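Local coordinates for protein ATP-dependent CLP protease, putative (Plasmodium falciparum, PDB 2F6I) that probably hydrolyses proteins to small peptides as the serine-type proteolytic component of an ATP-dependent Clp system, this chain being its catalytic domain, at residues Tyr62-Asn67 with Asn93-Asp98. Numbering follows the deposited sequence.
Sequences YLDNIN and NYIKSD
In the ClpP fold, with its beta-alpha-beta crossovers along a parallel sheet, Asp64 near the C-terminal end of helix 50-66 meets residues 95-97 of the loop that leads from helix 82-94 into strand 99-104. Its carboxylate takes hydrogen bonds from two successive backbone amides and a hydroxyl of that loop. OD1 of Asp64 accepts a hydrogen bond from N of Ser97 at 2.8 Å, on the syn side and somewhat out of the carboxylate plane. Ser97 OG donates to the anti lone pair of the same Asp64 OD1 at 2.7 Å. OD2 of Asp64 accepts one from N of Lys96 at 3.1 Å; this donor comes from above the plane of the carboxylate, yet the bond is nearly straight at 162°. With CG of Asp64 anti to the backbone N (chi1 -162°), the side chain extends across to the loop. Ile95 packs against CB and CG of Asp64, with CB of Ile95 3.3 Å from CG of Asp64, and also touches Ile71 of strand 71-77. Lys96 turns its ammonium away, leaving the carboxylate without a direct charged partner across the contact; the two amides and the hydroxyl probably stabilise its negative charge. Arg40 makes a further hydrogen bond to the buried Ser97 OG; this hydroxyl thus links the arginine to Asp64, and CB of Ser97 lies 3.3 Å from OD1 of Asp64.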
loop_
_atom_site.group_PDB
_atom_site.type_symbol
_atom_site.label_atom_id
_atom_site.label_comp_id
_atom_site.label_asym_id
_atom_site.label_seq_id
_atom_site.Cartn_x
_atom_site.Cartn_y
_atom_site.Cartn_z
ATOM N N TYR C 62 38.299 8.414 -18.564
ATOM C CA TYR C 62 39.378 7.715 -17.880
ATOM C C TYR C 62 40.268 6.983 -18.868
ATOM O O TYR C 62 41.488 7.136 -18.842
ATOM C CB TYR C 62 38.820 6.721 -16.857
ATOM C CG TYR C 62 39.890 5.865 -16.209
ATOM C CD1 TYR C 62 40.302 4.667 -16.793
ATOM C CD2 TYR C 62 40.519 6.272 -15.034
ATOM C CE1 TYR C 62 41.312 3.896 -16.224
ATOM C CE2 TYR C 62 41.532 5.510 -14.458
ATOM C CZ TYR C 62 41.922 4.323 -15.057
ATOM O OH TYR C 62 42.926 3.565 -14.495
ATOM N N LEU C 63 39.659 6.183 -19.735
ATOM C CA LEU C 63 40.415 5.431 -20.725
ATOM C C LEU C 63 41.236 6.362 -21.612
ATOM O O LEU C 63 42.443 6.187 -21.755
ATOM C CB LEU C 63 39.475 4.584 -21.591
ATOM C CG LEU C 63 38.770 3.405 -20.911
ATOM C CD1 LEU C 63 37.833 2.724 -21.900
ATOM C CD2 LEU C 63 39.804 2.419 -20.394
ATOM N N ASP C 64 40.584 7.361 -22.196
ATOM C CA ASP C 64 41.279 8.293 -23.072
ATOM C C ASP C 64 42.445 8.966 -22.355
ATOM O O ASP C 64 43.362 9.475 -22.995
ATOM C CB ASP C 64 40.316 9.358 -23.598
ATOM C CG ASP C 64 40.853 10.067 -24.827
ATOM O OD1 ASP C 64 41.164 9.371 -25.817
ATOM O OD2 ASP C 64 40.963 11.313 -24.807
ATOM N N ASN C 65 42.410 8.958 -21.027
ATOM C CA ASN C 65 43.470 9.568 -20.238
ATOM C C ASN C 65 44.696 8.656 -20.173
ATOM O O ASN C 65 45.824 9.133 -20.058
ATOM C CB ASN C 65 42.970 9.864 -18.823
ATOM C CG ASN C 65 43.922 10.753 -18.041
ATOM O OD1 ASN C 65 45.107 10.446 -17.908
ATOM N ND2 ASN C 65 43.405 11.862 -17.519
ATOM N N ILE C 66 44.467 7.346 -20.243
ATOM C CA ILE C 66 45.553 6.371 -20.201
ATOM C C ILE C 66 46.358 6.488 -21.491
ATOM O O ILE C 66 47.542 6.817 -21.472
ATOM C CB ILE C 66 45.005 4.931 -20.079
ATOM C CG1 ILE C 66 44.108 4.814 -18.843
ATOM C CG2 ILE C 66 46.155 3.939 -20.008
ATOM C CD1 ILE C 66 44.803 5.145 -17.535
ATOM N N ASN C 67 45.699 6.205 -22.608
ATOM C CA ASN C 67 46.311 6.303 -23.928
ATOM C C ASN C 67 45.195 6.634 -24.910
ATOM O O ASN C 67 44.063 6.887 -24.502
ATOM C CB ASN C 67 46.991 4.992 -24.323
ATOM C CG ASN C 67 46.043 3.815 -24.305
ATOM O OD1 ASN C 67 46.024 3.034 -23.354
ATOM N ND2 ASN C 67 45.241 3.685 -25.355
ATOM N N ASN C 93 32.882 12.200 -29.161
ATOM C CA ASN C 93 33.659 12.985 -30.110
ATOM C C ASN C 93 34.630 13.966 -29.468
ATOM O O ASN C 93 35.346 14.685 -30.163
ATOM C CB ASN C 93 32.710 13.724 -31.052
ATOM C CG ASN C 93 31.921 12.779 -31.931
ATOM O OD1 ASN C 93 32.480 12.101 -32.794
ATOM N ND2 ASN C 93 30.615 12.717 -31.707
ATOM N N TYR C 94 34.657 13.994 -28.141
ATOM C CA TYR C 94 35.561 14.884 -27.427
ATOM C C TYR C 94 36.913 14.191 -27.238
ATOM O O TYR C 94 37.967 14.796 -27.439
ATOM C CB TYR C 94 34.979 15.247 -26.059
ATOM C CG TYR C 94 35.852 16.169 -25.234
ATOM C CD1 TYR C 94 35.800 16.140 -23.840
ATOM C CD2 TYR C 94 36.723 17.075 -25.840
ATOM C CE1 TYR C 94 36.592 16.988 -23.070
ATOM C CE2 TYR C 94 37.520 17.928 -25.079
ATOM C CZ TYR C 94 37.449 17.878 -23.697
ATOM O OH TYR C 94 38.239 18.711 -22.940
ATOM N N ILE C 95 36.872 12.917 -26.862
ATOM C CA ILE C 95 38.091 12.154 -26.637
ATOM C C ILE C 95 38.852 11.876 -27.931
ATOM O O ILE C 95 38.273 11.858 -29.017
ATOM C CB ILE C 95 37.788 10.812 -25.926
ATOM C CG1 ILE C 95 36.904 9.932 -26.808
ATOM C CG2 ILE C 95 37.093 11.080 -24.601
ATOM C CD1 ILE C 95 36.658 8.550 -26.241
ATOM N N LYS C 96 40.157 11.667 -27.802
ATOM C CA LYS C 96 41.015 11.391 -28.947
ATOM C C LYS C 96 40.828 9.970 -29.464
ATOM O O LYS C 96 40.790 9.744 -30.674
ATOM C CB LYS C 96 42.483 11.618 -28.570
ATOM C CG LYS C 96 42.978 13.041 -28.808
ATOM C CD LYS C 96 42.068 14.081 -28.172
ATOM C CE LYS C 96 42.472 15.494 -28.574
ATOM N NZ LYS C 96 41.512 16.512 -28.060
ATOM N N SER C 97 40.710 9.018 -28.541
ATOM C CA SER C 97 40.533 7.616 -28.897
ATOM C C SER C 97 39.355 7.406 -29.840
ATOM O O SER C 97 38.311 8.045 -29.706
ATOM C CB SER C 97 40.309 6.769 -27.643
ATOM O OG SER C 97 41.419 6.824 -26.773
ATOM N N ASP C 98 39.533 6.508 -30.800
ATOM C CA ASP C 98 38.468 6.193 -31.734
ATOM C C ASP C 98 37.612 5.124 -31.074
ATOM O O ASP C 98 38.104 4.325 -30.277
ATOM C CB ASP C 98 39.047 5.684 -33.050
ATOM C CG ASP C 98 39.537 6.809 -33.944
ATOM O OD1 ASP C 98 40.323 7.652 -33.464
ATOM O OD2 ASP C 98 39.139 6.854 -35.127
#